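Local coordinates for protein tRNA (Guanosine-2'-O-)-methyltransferase (Aquifex aeolicus, PDB 1ZJR) that catalyses 2'-O methylation of guanosine 18 in a subset of tRNA species, with S-adenosyl-L-methionine as methyl donor, and belongs to the knotted SPOUT methyltransferases, at residues A[84-89]-A[134-139]; A[88-93]-A[120-125]; A[43-48]-A[163-168]; A[17-22]-A[190-195]. All blocks are in the same frame, centred on the assembly; numbering follows the deposited sequence.

Contact 1. Residues A[84-89]-A[134-139]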
loop_
_atom_site.group_PDB
_atom_site.type_symbol
_atom_site.label_atom_id
_atom_site.label_comp_id
_atom_site.label_asym_id
_atom_site.label_seq_id
_atom_site.Cartn_x
_atom_site.Cartn_y
_atom_site.Cartn_z
ATOM N N ASP A 84 -4.843 4.683 -14.552
ATOM C CA ASP A 84 -5.808 4.287 -15.580
ATOM C C ASP A 84 -5.435 2.978 -16.256
ATOM O O ASP A 84 -6.266 2.345 -16.903
ATOM C CB ASP A 84 -5.933 5.370 -16.654
ATOM C CG ASP A 84 -6.500 6.659 -16.118
ATOM O OD1 ASP A 84 -7.503 6.604 -15.373
ATOM O OD2 ASP A 84 -5.949 7.730 -16.449
ATOM N N ASN A 85 -4.180 2.578 -16.108
ATOM C CA ASN A 85 -3.686 1.349 -16.714
ATOM C C ASN A 85 -2.755 0.670 -15.713
ATOM O O ASN A 85 -1.593 1.047 -15.586
ATOM C CB ASN A 85 -2.935 1.696 -18.003
ATOM C CG ASN A 85 -2.470 0.474 -18.767
ATOM O OD1 ASN A 85 -2.003 0.591 -19.904
ATOM N ND2 ASN A 85 -2.584 -0.701 -18.155
ATOM N N PRO A 86 -3.260 -0.349 -14.994
ATOM C CA PRO A 86 -2.494 -1.095 -13.986
ATOM C C PRO A 86 -1.194 -1.721 -14.468
ATOM O O PRO A 86 -0.137 -1.495 -13.880
ATOM C CB PRO A 86 -3.485 -2.156 -13.510
ATOM C CG PRO A 86 -4.808 -1.494 -13.707
ATOM C CD PRO A 86 -4.647 -0.838 -15.056
ATOM N N VAL A 87 -1.278 -2.518 -15.527
ATOM C CA VAL A 87 -0.101 -3.187 -16.065
ATOM C C VAL A 87 0.994 -2.208 -16.474
ATOM O O VAL A 87 2.173 -2.456 -16.235
ATOM C CB VAL A 87 -0.467 -4.072 -17.278
ATOM C CG1 VAL A 87 0.802 -4.633 -17.920
ATOM C CG2 VAL A 87 -1.366 -5.218 -16.828
ATOM N N GLN A 88 0.603 -1.098 -17.087
ATOM C CA GLN A 88 1.572 -0.096 -17.517
ATOM C C GLN A 88 2.296 0.491 -16.308
ATOM O O GLN A 88 3.522 0.608 -16.300
ATOM C CB GLN A 88 0.868 1.021 -18.293
ATOM C CG GLN A 88 1.814 2.064 -18.869
ATOM C CD GLN A 88 1.085 3.148 -19.638
ATOM O OE1 GLN A 88 0.251 3.864 -19.085
ATOM N NE2 GLN A 88 1.398 3.275 -20.924
ATOM N N LYS A 89 1.534 0.854 -15.283
ATOM C CA LYS A 89 2.114 1.428 -14.078
ATOM C C LYS A 89 3.004 0.419 -13.359
ATOM O O LYS A 89 4.111 0.748 -12.928
ATOM C CB LYS A 89 1.012 1.904 -13.128
ATOM C CG LYS A 89 1.521 2.786 -11.990
ATOM C CD LYS A 89 2.119 4.072 -12.546
ATOM C CE LYS A 89 2.620 4.987 -11.451
ATOM N NZ LYS A 89 3.206 6.235 -12.019
ATOM N N PRO A 134 -6.422 -10.947 -14.297
ATOM C CA PRO A 134 -5.489 -11.835 -14.992
ATOM C C PRO A 134 -4.421 -10.996 -15.699
ATOM O O PRO A 134 -3.282 -11.435 -15.866
ATOM C CB PRO A 134 -6.390 -12.582 -15.974
ATOM C CG PRO A 134 -7.696 -12.644 -15.238
ATOM C CD PRO A 134 -7.813 -11.238 -14.689
ATOM N N GLU A 135 -4.801 -9.790 -16.113
ATOM C CA GLU A 135 -3.879 -8.887 -16.795
ATOM C C GLU A 135 -2.714 -8.555 -15.867
ATOM O O GLU A 135 -1.551 -8.553 -16.277
ATOM C CB GLU A 135 -4.589 -7.593 -17.206
ATOM C CG GLU A 135 -5.601 -7.727 -18.350
ATOM C CD GLU A 135 -6.857 -8.511 -17.973
ATOM O OE1 GLU A 135 -7.430 -8.257 -16.894
ATOM O OE2 GLU A 135 -7.282 -9.375 -18.769
ATOM N N ILE A 136 -3.031 -8.288 -14.606
ATOM C CA ILE A 136 -2.005 -7.961 -13.627
ATOM C C ILE A 136 -1.150 -9.162 -13.223
ATOM O O ILE A 136 0.076 -9.070 -13.189
ATOM C CB ILE A 136 -2.637 -7.336 -12.354
ATOM C CG1 ILE A 136 -3.183 -5.943 -12.680
ATOM C CG2 ILE A 136 -1.606 -7.270 -11.230
ATOM C CD1 ILE A 136 -3.894 -5.258 -11.512
ATOM N N VAL A 137 -1.785 -10.292 -12.932
ATOM C CA VAL A 137 -1.033 -11.458 -12.505
ATOM C C VAL A 137 -0.032 -11.924 -13.565
ATOM O O VAL A 137 0.984 -12.533 -13.237
ATOM C CB VAL A 137 -1.974 -12.631 -12.101
ATOM C CG1 VAL A 137 -2.407 -13.433 -13.325
ATOM C CG2 VAL A 137 -1.275 -13.521 -11.085
ATOM N N GLU A 138 -0.314 -11.616 -14.827
ATOM C CA GLU A 138 0.569 -12.001 -15.924
ATOM C C GLU A 138 1.960 -11.382 -15.821
ATOM O O GLU A 138 2.931 -11.947 -16.323
ATOM C CB GLU A 138 -0.053 -11.613 -17.266
ATOM C CG GLU A 138 -1.240 -12.467 -17.668
ATOM C CD GLU A 138 -0.862 -13.916 -17.918
ATOM O OE1 GLU A 138 -0.311 -14.560 -16.999
ATOM O OE2 GLU A 138 -1.117 -14.412 -19.036
ATOM N N ILE A 139 2.056 -10.227 -15.169
ATOM C CA ILE A 139 3.336 -9.545 -15.025
ATOM C C ILE A 139 3.941 -9.649 -13.623
ATOM O O ILE A 139 5.018 -9.115 -13.364
ATOM C CB ILE A 139 3.198 -8.048 -15.395
ATOM C CG1 ILE A 139 4.582 -7.413 -15.520
ATOM C CG2 ILE A 139 2.378 -7.311 -14.332
ATOM C CD1 ILE A 139 5.438 -8.024 -16.614
#
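V87 keeps CG1 anti to its backbone N (chi1 174°), which leaves CG2, on the branch beside that nitrogen, to reach the short helix 134-137; facing it, I136 sets CG1 anti to its carbonyl carbon and runs on extended (chi2 177°) toward P86. These two points of contact join helix 86-95 to the turn of helix after strand 121-126 in the SPOUT alpha/beta fold, and illustrate how two helix starts can lie side by side without any polar bond between them. CD1 of I136 comes to 3.7 Å from P86 CB, and its CG1 to 3.9 Å from the same carbon, so the end of the isoleucine abuts the CB corner of the proline ring. P86 opens the helix, directly after N85 at the N-cap position, and also rests on F29 and Y57 of the sheet. I136 is buried: its CG2 branch touches L90, and its side chain is about 8 Å from that of T103, a predicted S-adenosyl-L-methionine site. The outer half of the contact is more exposed. There E135 turns its carboxylate away, and what meets V87 is mainly backbone: V87 CG2 sits 3.4 Å from E135 O.

Contact 2. Residues A[88-93]-A[120-125]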
loop_
_atom_site.group_PDB
_atom_site.type_symbol
_atom_site.label_atom_id
_atom_site.label_comp_id
_atom_site.label_asym_id
_atom_site.label_seq_id
_atom_site.Cartn_x
_atom_site.Cartn_y
_atom_site.Cartn_z
ATOM N N GLN A 88 0.603 -1.098 -17.087
ATOM C CA GLN A 88 1.572 -0.096 -17.517
ATOM C C GLN A 88 2.296 0.491 -16.308
ATOM O O GLN A 88 3.522 0.608 -16.300
ATOM C CB GLN A 88 0.868 1.021 -18.293
ATOM C CG GLN A 88 1.814 2.064 -18.869
ATOM C CD GLN A 88 1.085 3.148 -19.638
ATOM O OE1 GLN A 88 0.251 3.864 -19.085
ATOM N NE2 GLN A 88 1.398 3.275 -20.924
ATOM N N LYS A 89 1.534 0.854 -15.283
ATOM C CA LYS A 89 2.114 1.428 -14.078
ATOM C C LYS A 89 3.004 0.419 -13.359
ATOM O O LYS A 89 4.111 0.748 -12.928
ATOM C CB LYS A 89 1.012 1.904 -13.128
ATOM C CG LYS A 89 1.521 2.786 -11.990
ATOM C CD LYS A 89 2.119 4.072 -12.546
ATOM C CE LYS A 89 2.620 4.987 -11.451
ATOM N NZ LYS A 89 3.206 6.235 -12.019
ATOM N N LEU A 90 2.516 -0.811 -13.229
ATOM C CA LEU A 90 3.279 -1.848 -12.555
ATOM C C LEU A 90 4.562 -2.175 -13.313
ATOM O O LEU A 90 5.572 -2.518 -12.705
ATOM C CB LEU A 90 2.419 -3.101 -12.380
ATOM C CG LEU A 90 1.208 -2.910 -11.460
ATOM C CD1 LEU A 90 0.341 -4.159 -11.484
ATOM C CD2 LEU A 90 1.681 -2.605 -10.041
ATOM N N LEU A 91 4.520 -2.067 -14.638
ATOM C CA LEU A 91 5.701 -2.345 -15.452
ATOM C C LEU A 91 6.761 -1.287 -15.187
ATOM O O LEU A 91 7.958 -1.573 -15.228
ATOM C CB LEU A 91 5.342 -2.355 -16.939
ATOM C CG LEU A 91 4.505 -3.545 -17.406
ATOM C CD1 LEU A 91 4.086 -3.358 -18.855
ATOM C CD2 LEU A 91 5.310 -4.810 -17.239
ATOM N N GLU A 92 6.315 -0.063 -14.922
ATOM C CA GLU A 92 7.227 1.031 -14.626
ATOM C C GLU A 92 8.024 0.704 -13.374
ATOM O O GLU A 92 9.235 0.944 -13.315
ATOM C CB GLU A 92 6.449 2.332 -14.423
ATOM C CG GLU A 92 6.125 3.059 -15.717
ATOM C CD GLU A 92 5.067 4.125 -15.542
ATOM O OE1 GLU A 92 5.104 4.851 -14.525
ATOM O OE2 GLU A 92 4.201 4.246 -16.433
ATOM N N PHE A 93 7.347 0.154 -12.369
ATOM C CA PHE A 93 8.025 -0.208 -11.131
ATOM C C PHE A 93 8.904 -1.427 -11.348
ATOM O O PHE A 93 10.022 -1.496 -10.840
ATOM C CB PHE A 93 7.019 -0.515 -10.012
ATOM C CG PHE A 93 6.425 0.705 -9.372
ATOM C CD1 PHE A 93 5.122 1.100 -9.667
ATOM C CD2 PHE A 93 7.166 1.457 -8.463
ATOM C CE1 PHE A 93 4.562 2.229 -9.065
ATOM C CE2 PHE A 93 6.619 2.590 -7.854
ATOM C CZ PHE A 93 5.314 2.975 -8.156
ATOM N N PRO A 120 12.751 -3.783 -2.633
ATOM C CA PRO A 120 11.745 -2.920 -3.268
ATOM C C PRO A 120 10.589 -3.794 -3.738
ATOM O O PRO A 120 10.772 -4.704 -4.562
ATOM C CB PRO A 120 12.516 -2.292 -4.426
ATOM C CG PRO A 120 13.896 -2.136 -3.833
ATOM C CD PRO A 120 14.102 -3.476 -3.139
ATOM N N THR A 121 9.400 -3.507 -3.219
ATOM C CA THR A 121 8.220 -4.304 -3.525
ATOM C C THR A 121 6.931 -3.522 -3.748
ATOM O O THR A 121 6.667 -2.531 -3.074
ATOM C CB THR A 121 7.923 -5.276 -2.359
ATOM O OG1 THR A 121 9.052 -6.126 -2.143
ATOM C CG2 THR A 121 6.678 -6.129 -2.654
ATOM N N VAL A 122 6.130 -3.988 -4.698
ATOM C CA VAL A 122 4.823 -3.395 -4.939
ATOM C C VAL A 122 3.849 -4.531 -4.624
ATOM O O VAL A 122 3.841 -5.544 -5.318
ATOM C CB VAL A 122 4.596 -2.970 -6.417
ATOM C CG1 VAL A 122 3.148 -2.515 -6.591
ATOM C CG2 VAL A 122 5.535 -1.825 -6.805
ATOM N N LEU A 123 3.065 -4.381 -3.559
ATOM C CA LEU A 123 2.078 -5.392 -3.190
ATOM C C LEU A 123 0.760 -5.042 -3.877
ATOM O O LEU A 123 0.214 -3.963 -3.651
ATOM C CB LEU A 123 1.854 -5.405 -1.670
ATOM C CG LEU A 123 0.656 -6.256 -1.220
ATOM C CD1 LEU A 123 0.929 -7.722 -1.537
ATOM C CD2 LEU A 123 0.402 -6.064 0.270
ATOM N N VAL A 124 0.251 -5.946 -4.710
ATOM C CA VAL A 124 -1.008 -5.694 -5.406
ATOM C C VAL A 124 -2.117 -6.550 -4.810
ATOM O O VAL A 124 -1.999 -7.776 -4.749
ATOM C CB VAL A 124 -0.902 -6.020 -6.919
ATOM C CG1 VAL A 124 -2.132 -5.486 -7.654
ATOM C CG2 VAL A 124 0.372 -5.417 -7.501
ATOM N N VAL A 125 -3.192 -5.895 -4.372
ATOM C CA VAL A 125 -4.338 -6.583 -3.781
ATOM C C VAL A 125 -5.567 -6.148 -4.568
ATOM O O VAL A 125 -5.508 -5.180 -5.322
ATOM C CB VAL A 125 -4.538 -6.191 -2.294
ATOM C CG1 VAL A 125 -3.310 -6.573 -1.474
ATOM C CG2 VAL A 125 -4.800 -4.696 -2.186
#
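F93 and V122 meet at about a right angle: the valine sends CG2 over one face of the phenylalanine ring, 4.2 Å from the ring centroid and 29° off the normal, a CH-pi contact. The methyl is displaced toward the root of the ring, its nearest ring atom being F93 CG at 3.7 Å. V122 can serve two partners because its methyls diverge. While CG2, anti to the carbonyl carbon, takes the aromatic face, CG1, anti to the backbone N (chi1 173°), stands 3.8 Å from L90 CD2. L90 lies aslant V122 but meets V124 end-on, tip to tip, with L90 CD2 4.0 Å from V124 CG2. All four residues are buried; here L90 and F93, three apart on the helix, meet V122 and V124, alternate residues of the strand, as a helix packed on a sheet allows. The axes of 88-93 and 121-125 run nearly antiparallel (154°) and approach to 9.9 Å. F93 also meets the rings of F98 and Y55 edge-to-face. Helix 86-95 belongs to the crossover from strand 79-82 to strand 99-103, resting on F29 and I27 of strand 26-31, while L123 points to the other side of the sheet, where helix 157-174 lies.

Contact 3. Residues A[43-48]-A[163-168]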
loop_
_atom_site.group_PDB
_atom_site.type_symbol
_atom_site.label_atom_id
_atom_site.label_comp_id
_atom_site.label_asym_id
_atom_site.label_seq_id
_atom_site.Cartn_x
_atom_site.Cartn_y
_atom_site.Cartn_z
ATOM N N VAL A 43 -6.220 2.239 3.486
ATOM C CA VAL A 43 -5.416 3.450 3.603
ATOM C C VAL A 43 -4.861 3.522 5.024
ATOM O O VAL A 43 -3.676 3.809 5.221
ATOM C CB VAL A 43 -6.250 4.724 3.311
ATOM C CG1 VAL A 43 -5.418 5.970 3.580
ATOM C CG2 VAL A 43 -6.708 4.720 1.864
ATOM N N ARG A 44 -5.715 3.251 6.008
ATOM C CA ARG A 44 -5.299 3.279 7.411
ATOM C C ARG A 44 -4.179 2.272 7.666
ATOM O O ARG A 44 -3.217 2.558 8.387
ATOM C CB ARG A 44 -6.480 2.964 8.348
ATOM C CG ARG A 44 -6.165 3.289 9.818
ATOM C CD ARG A 44 -7.071 2.598 10.843
ATOM N NE ARG A 44 -8.492 2.899 10.690
ATOM C CZ ARG A 44 -9.398 2.754 11.657
ATOM N NH1 ARG A 44 -9.039 2.324 12.859
ATOM N NH2 ARG A 44 -10.676 3.020 11.418
ATOM N N THR A 45 -4.313 1.087 7.080
ATOM C CA THR A 45 -3.313 0.037 7.240
ATOM C C THR A 45 -1.984 0.419 6.587
ATOM O O THR A 45 -0.915 0.110 7.115
ATOM C CB THR A 45 -3.829 -1.284 6.648
ATOM O OG1 THR A 45 -5.027 -1.662 7.336
ATOM C CG2 THR A 45 -2.796 -2.379 6.794
ATOM N N CYS A 46 -2.047 1.085 5.438
ATOM C CA CYS A 46 -0.825 1.519 4.761
ATOM C C CYS A 46 -0.076 2.473 5.681
ATOM O O CYS A 46 1.136 2.345 5.886
ATOM C CB CYS A 46 -1.163 2.233 3.446
ATOM S SG CYS A 46 -1.637 1.107 2.129
ATOM N N ASP A 47 -0.816 3.423 6.239
ATOM C CA ASP A 47 -0.255 4.417 7.152
ATOM C C ASP A 47 0.396 3.752 8.366
ATOM O O ASP A 47 1.471 4.164 8.821
ATOM C CB ASP A 47 -1.369 5.372 7.603
ATOM C CG ASP A 47 -0.978 6.217 8.801
ATOM O OD1 ASP A 47 -0.072 7.076 8.673
ATOM O OD2 ASP A 47 -1.584 6.017 9.877
ATOM N N ALA A 48 -0.255 2.710 8.875
ATOM C CA ALA A 48 0.229 1.980 10.044
ATOM C C ALA A 48 1.570 1.282 9.855
ATOM O O ALA A 48 2.395 1.277 10.771
ATOM C CB ALA A 48 -0.821 0.949 10.490
ATOM N N ILE A 163 -2.902 -8.359 6.846
ATOM C CA ILE A 163 -2.139 -9.555 7.201
ATOM C C ILE A 163 -0.827 -9.603 6.423
ATOM O O ILE A 163 0.243 -9.844 6.989
ATOM C CB ILE A 163 -2.964 -10.827 6.902
ATOM C CG1 ILE A 163 -4.147 -10.893 7.873
ATOM C CG2 ILE A 163 -2.071 -12.087 6.993
ATOM C CD1 ILE A 163 -5.244 -11.864 7.463
ATOM N N ILE A 164 -0.912 -9.361 5.120
ATOM C CA ILE A 164 0.277 -9.393 4.282
ATOM C C ILE A 164 1.219 -8.245 4.618
ATOM O O ILE A 164 2.420 -8.456 4.780
ATOM C CB ILE A 164 -0.096 -9.335 2.794
ATOM C CG1 ILE A 164 -1.010 -10.520 2.453
ATOM C CG2 ILE A 164 1.175 -9.377 1.935
ATOM C CD1 ILE A 164 -1.663 -10.428 1.069
ATOM N N LEU A 165 0.687 -7.031 4.732
ATOM C CA LEU A 165 1.539 -5.892 5.057
ATOM C C LEU A 165 2.227 -6.039 6.409
ATOM O O LEU A 165 3.327 -5.518 6.606
ATOM C CB LEU A 165 0.744 -4.584 5.020
ATOM C CG LEU A 165 0.429 -4.065 3.613
ATOM C CD1 LEU A 165 -0.393 -2.786 3.714
ATOM C CD2 LEU A 165 1.742 -3.796 2.859
ATOM N N TYR A 166 1.598 -6.736 7.351
ATOM C CA TYR A 166 2.257 -6.883 8.642
ATOM C C TYR A 166 3.314 -7.978 8.641
ATOM O O TYR A 166 4.158 -8.038 9.540
ATOM C CB TYR A 166 1.232 -7.039 9.770
ATOM C CG TYR A 166 0.977 -5.691 10.412
ATOM C CD1 TYR A 166 1.850 -5.180 11.382
ATOM C CD2 TYR A 166 -0.059 -4.869 9.963
ATOM C CE1 TYR A 166 1.697 -3.878 11.880
ATOM C CE2 TYR A 166 -0.218 -3.572 10.452
ATOM C CZ TYR A 166 0.659 -3.082 11.407
ATOM O OH TYR A 166 0.500 -1.793 11.876
ATOM N N GLU A 167 3.283 -8.839 7.628
ATOM C CA GLU A 167 4.338 -9.837 7.511
ATOM C C GLU A 167 5.513 -9.017 6.965
ATOM O O GLU A 167 6.667 -9.205 7.362
ATOM C CB GLU A 167 3.959 -10.941 6.525
ATOM C CG GLU A 167 5.138 -11.816 6.109
ATOM C CD GLU A 167 5.830 -12.500 7.279
ATOM O OE1 GLU A 167 6.949 -13.017 7.077
ATOM O OE2 GLU A 167 5.260 -12.528 8.394
ATOM N N ALA A 168 5.204 -8.085 6.061
ATOM C CA ALA A 168 6.229 -7.213 5.492
ATOM C C ALA A 168 6.837 -6.360 6.610
ATOM O O ALA A 168 8.052 -6.126 6.648
ATOM C CB ALA A 168 5.619 -6.310 4.411
#
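The phenol ring of Y166 meets A48 at its edge, the alanine CB lying near the ring plane beside the hydroxyl. Y166 OH approaches A48 CB to 3.3 Å, a snug contact, and the ring carbon CZ is 4.4 Å from the same methyl. No hydrogen bond crosses here; the tyrosine spans the gap between the two helices at their exposed margin by van der Waals contact. Its first torsion, -96°, lies well away from a staggered position; that swing carries the ring across to helix 36-49, where Y166 also touches V49. Deeper in, aliphatic groups take over. L165 points toward the other helix, and its CD1 comes to 3.9 Å from T45 CG2, the two side chains meeting at a slant. T45 can offer its methyl because its OG1 is turned back to A41 O, one turn earlier, in a hydrogen bond. The sulfur of C46 makes a looser approach, 4.4 Å from that same leucine methyl; the C46 CB points away from helix 157-174, and the side chain packs on V28, V51 and L54 of the sheet. L165 too rests on V28, so the cysteine and the leucine share a floor. The axes of 43-48 and 163-168 approach to 10.2 Å and lie 7° from parallel. As a worked example this is the layer of side-by-side helices on one face of a parallel sheet, here the alpha/beta core of a SPOUT methyltransferase, the family known for its topological knot.

Contact 4. Residues A[17-22]-A[190-195]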
loop_
_atom_site.group_PDB
_atom_site.type_symbol
_atom_site.label_atom_id
_atom_site.label_comp_id
_atom_site.label_asym_id
_atom_site.label_seq_id
_atom_site.Cartn_x
_atom_site.Cartn_y
_atom_site.Cartn_z
ATOM N N GLU A 17 8.265 12.743 12.328
ATOM C CA GLU A 17 8.579 11.453 12.938
ATOM C C GLU A 17 8.018 10.330 12.070
ATOM O O GLU A 17 8.658 9.296 11.871
ATOM C CB GLU A 17 7.966 11.381 14.337
ATOM C CG GLU A 17 8.525 12.417 15.296
ATOM C CD GLU A 17 7.711 12.529 16.570
ATOM O OE1 GLU A 17 8.174 13.211 17.509
ATOM O OE2 GLU A 17 6.606 11.944 16.628
ATOM N N VAL A 18 6.816 10.541 11.553
ATOM C CA VAL A 18 6.181 9.553 10.695
ATOM C C VAL A 18 6.976 9.402 9.403
ATOM O O VAL A 18 7.243 8.287 8.962
ATOM C CB VAL A 18 4.717 9.958 10.373
ATOM C CG1 VAL A 18 4.150 9.071 9.276
ATOM C CG2 VAL A 18 3.863 9.844 11.635
ATOM N N LEU A 19 7.361 10.521 8.796
ATOM C CA LEU A 19 8.124 10.457 7.556
ATOM C C LEU A 19 9.475 9.766 7.757
ATOM O O LEU A 19 9.987 9.114 6.848
ATOM C CB LEU A 19 8.319 11.866 6.977
ATOM C CG LEU A 19 7.049 12.515 6.413
ATOM C CD1 LEU A 19 7.349 13.939 5.945
ATOM C CD2 LEU A 19 6.526 11.673 5.256
ATOM N N GLU A 20 10.044 9.886 8.952
ATOM C CA GLU A 20 11.330 9.253 9.228
ATOM C C GLU A 20 11.241 7.729 9.319
ATOM O O GLU A 20 12.260 7.041 9.311
ATOM C CB GLU A 20 11.936 9.840 10.507
ATOM C CG GLU A 20 12.468 11.253 10.295
ATOM C CD GLU A 20 12.906 11.935 11.573
ATOM O OE1 GLU A 20 13.437 13.064 11.483
ATOM O OE2 GLU A 20 12.718 11.351 12.663
ATOM N N LYS A 21 10.024 7.202 9.383
ATOM C CA LYS A 21 9.824 5.756 9.456
ATOM C C LYS A 21 9.185 5.211 8.178
ATOM O O LYS A 21 9.063 4.002 8.006
ATOM C CB LYS A 21 8.938 5.402 10.651
ATOM C CG LYS A 21 9.536 5.762 12.009
ATOM C CD LYS A 21 8.508 5.576 13.113
ATOM C CE LYS A 21 9.050 5.994 14.475
ATOM N NZ LYS A 21 7.981 5.961 15.519
ATOM N N ARG A 22 8.771 6.105 7.284
ATOM C CA ARG A 22 8.148 5.685 6.035
ATOM C C ARG A 22 9.067 4.806 5.182
ATOM O O ARG A 22 10.267 5.054 5.072
ATOM C CB ARG A 22 7.707 6.914 5.224
ATOM C CG ARG A 22 6.401 7.563 5.703
ATOM C CD ARG A 22 5.211 6.650 5.408
ATOM N NE ARG A 22 3.914 7.301 5.599
ATOM C CZ ARG A 22 3.047 6.984 6.558
ATOM N NH1 ARG A 22 3.336 6.029 7.436
ATOM N NH2 ARG A 22 1.864 7.586 6.609
ATOM N N LYS A 190 10.646 18.352 1.619
ATOM C CA LYS A 190 9.758 18.636 0.498
ATOM C C LYS A 190 8.330 18.214 0.841
ATOM O O LYS A 190 7.374 18.950 0.592
ATOM C CB LYS A 190 10.220 17.899 -0.761
ATOM C CG LYS A 190 9.376 18.219 -1.996
ATOM C CD LYS A 190 9.718 17.325 -3.183
ATOM C CE LYS A 190 9.292 15.883 -2.944
ATOM N NZ LYS A 190 7.822 15.747 -2.724
ATOM N N ILE A 191 8.189 17.026 1.416
ATOM C CA ILE A 191 6.875 16.533 1.782
ATOM C C ILE A 191 6.260 17.363 2.903
ATOM O O ILE A 191 5.078 17.693 2.851
ATOM C CB ILE A 191 6.936 15.049 2.190
ATOM C CG1 ILE A 191 7.436 14.222 1.001
ATOM C CG2 ILE A 191 5.554 14.576 2.657
ATOM C CD1 ILE A 191 7.664 12.749 1.309
ATOM N N LEU A 192 7.054 17.708 3.913
ATOM C CA LEU A 192 6.550 18.522 5.018
ATOM C C LEU A 192 5.961 19.822 4.479
ATOM O O LEU A 192 4.842 20.215 4.834
ATOM C CB LEU A 192 7.675 18.854 6.006
ATOM C CG LEU A 192 8.106 17.779 7.007
ATOM C CD1 LEU A 192 9.298 18.273 7.821
ATOM C CD2 LEU A 192 6.939 17.447 7.924
ATOM N N LYS A 193 6.724 20.489 3.620
ATOM C CA LYS A 193 6.284 21.743 3.026
ATOM C C LYS A 193 5.020 21.547 2.198
ATOM O O LYS A 193 4.047 22.283 2.350
ATOM C CB LYS A 193 7.394 22.326 2.145
ATOM C CG LYS A 193 8.611 22.808 2.915
ATOM C CD LYS A 193 9.680 23.352 1.974
ATOM C CE LYS A 193 10.861 23.916 2.747
ATOM N NZ LYS A 193 11.546 22.876 3.565
ATOM N N LYS A 194 5.036 20.543 1.329
ATOM C CA LYS A 194 3.898 20.263 0.463
ATOM C C LYS A 194 2.615 19.956 1.226
ATOM O O LYS A 194 1.581 20.585 0.996
ATOM C CB LYS A 194 4.226 19.099 -0.474
ATOM C CG LYS A 194 3.134 18.793 -1.489
ATOM C CD LYS A 194 3.603 17.765 -2.514
ATOM C CE LYS A 194 2.546 17.530 -3.587
ATOM N NZ LYS A 194 3.020 16.603 -4.656
ATOM N N TRP A 195 2.674 18.991 2.137
ATOM C CA TRP A 195 1.483 18.628 2.892
ATOM C C TRP A 195 0.997 19.711 3.841
ATOM O O TRP A 195 -0.206 19.840 4.069
ATOM C CB TRP A 195 1.701 17.309 3.638
ATOM C CG TRP A 195 1.619 16.125 2.722
ATOM C CD1 TRP A 195 1.193 16.123 1.421
ATOM C CD2 TRP A 195 1.941 14.767 3.038
ATOM N NE1 TRP A 195 1.229 14.848 0.911
ATOM C CE2 TRP A 195 1.684 13.996 1.881
ATOM C CE3 TRP A 195 2.423 14.125 4.187
ATOM C CZ2 TRP A 195 1.893 12.614 1.840
ATOM C CZ3 TRP A 195 2.632 12.751 4.145
ATOM C CH2 TRP A 195 2.367 12.012 2.977
#
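L19 CD1 lies 3.8 Å from I191 CG2 and 4.0 Å from L192 CD2, at a helix-helix contact that joins the two terminal helices of the chain, 7-19 and 185-200, beside the SPOUT alpha/beta sheet. The second methyl, L19 CD2, turns to the tryptophan, 4.2 Å from W195 CZ3. One leucine thus fits among I191, L192 and W195, which lie on one face of the partner helix. With CG anti to the carbonyl carbon (chi1 -70°), L19 forks toward all three at once, and an alanine here would probably open a gap between the helices and leave I191 CG2 and the indole rim without their common neighbour. In the next shell, W195 meets the ring of W77, the two planes nearly parallel, and touches L52 and F79, while L192 leans on L15 and R16. Just past the leucine, R22 joins this corner to helix 36-49 through a salt bridge to D47 and hydrogen-bonds the W77 carbonyl; V18 CG1 lies over the centre of its guanidinium. Within helix 185-200 the indole is covered on one face by I191 CG2, 3.5 Å above the ring plane and offset toward its rim.

How the contacts relate
From the N terminus, contact 4 opens first and closes last, so its pairing of the terminal helices encloses the other three. Contact 3 starts at 43-48 and closes at 163-168 inside it. Contacts 1 and 2 start together on helix 86-95; contact 2 closes at strand 121-126, before contact 1 closes at 134-139. Contacts 1 and 2 share their starting stretch and lie within contact 3, itself within contact 4; none cross. Physical links join successive layers: the salt bridge R22 to D47 ties contact 4 to contact 3, L123 packs from the strand of contact 2 onto I164 and L165, and I136 reaches L90 and V124. Terminal helices, both sheet faces and helix 134-137 thus form one continuous series.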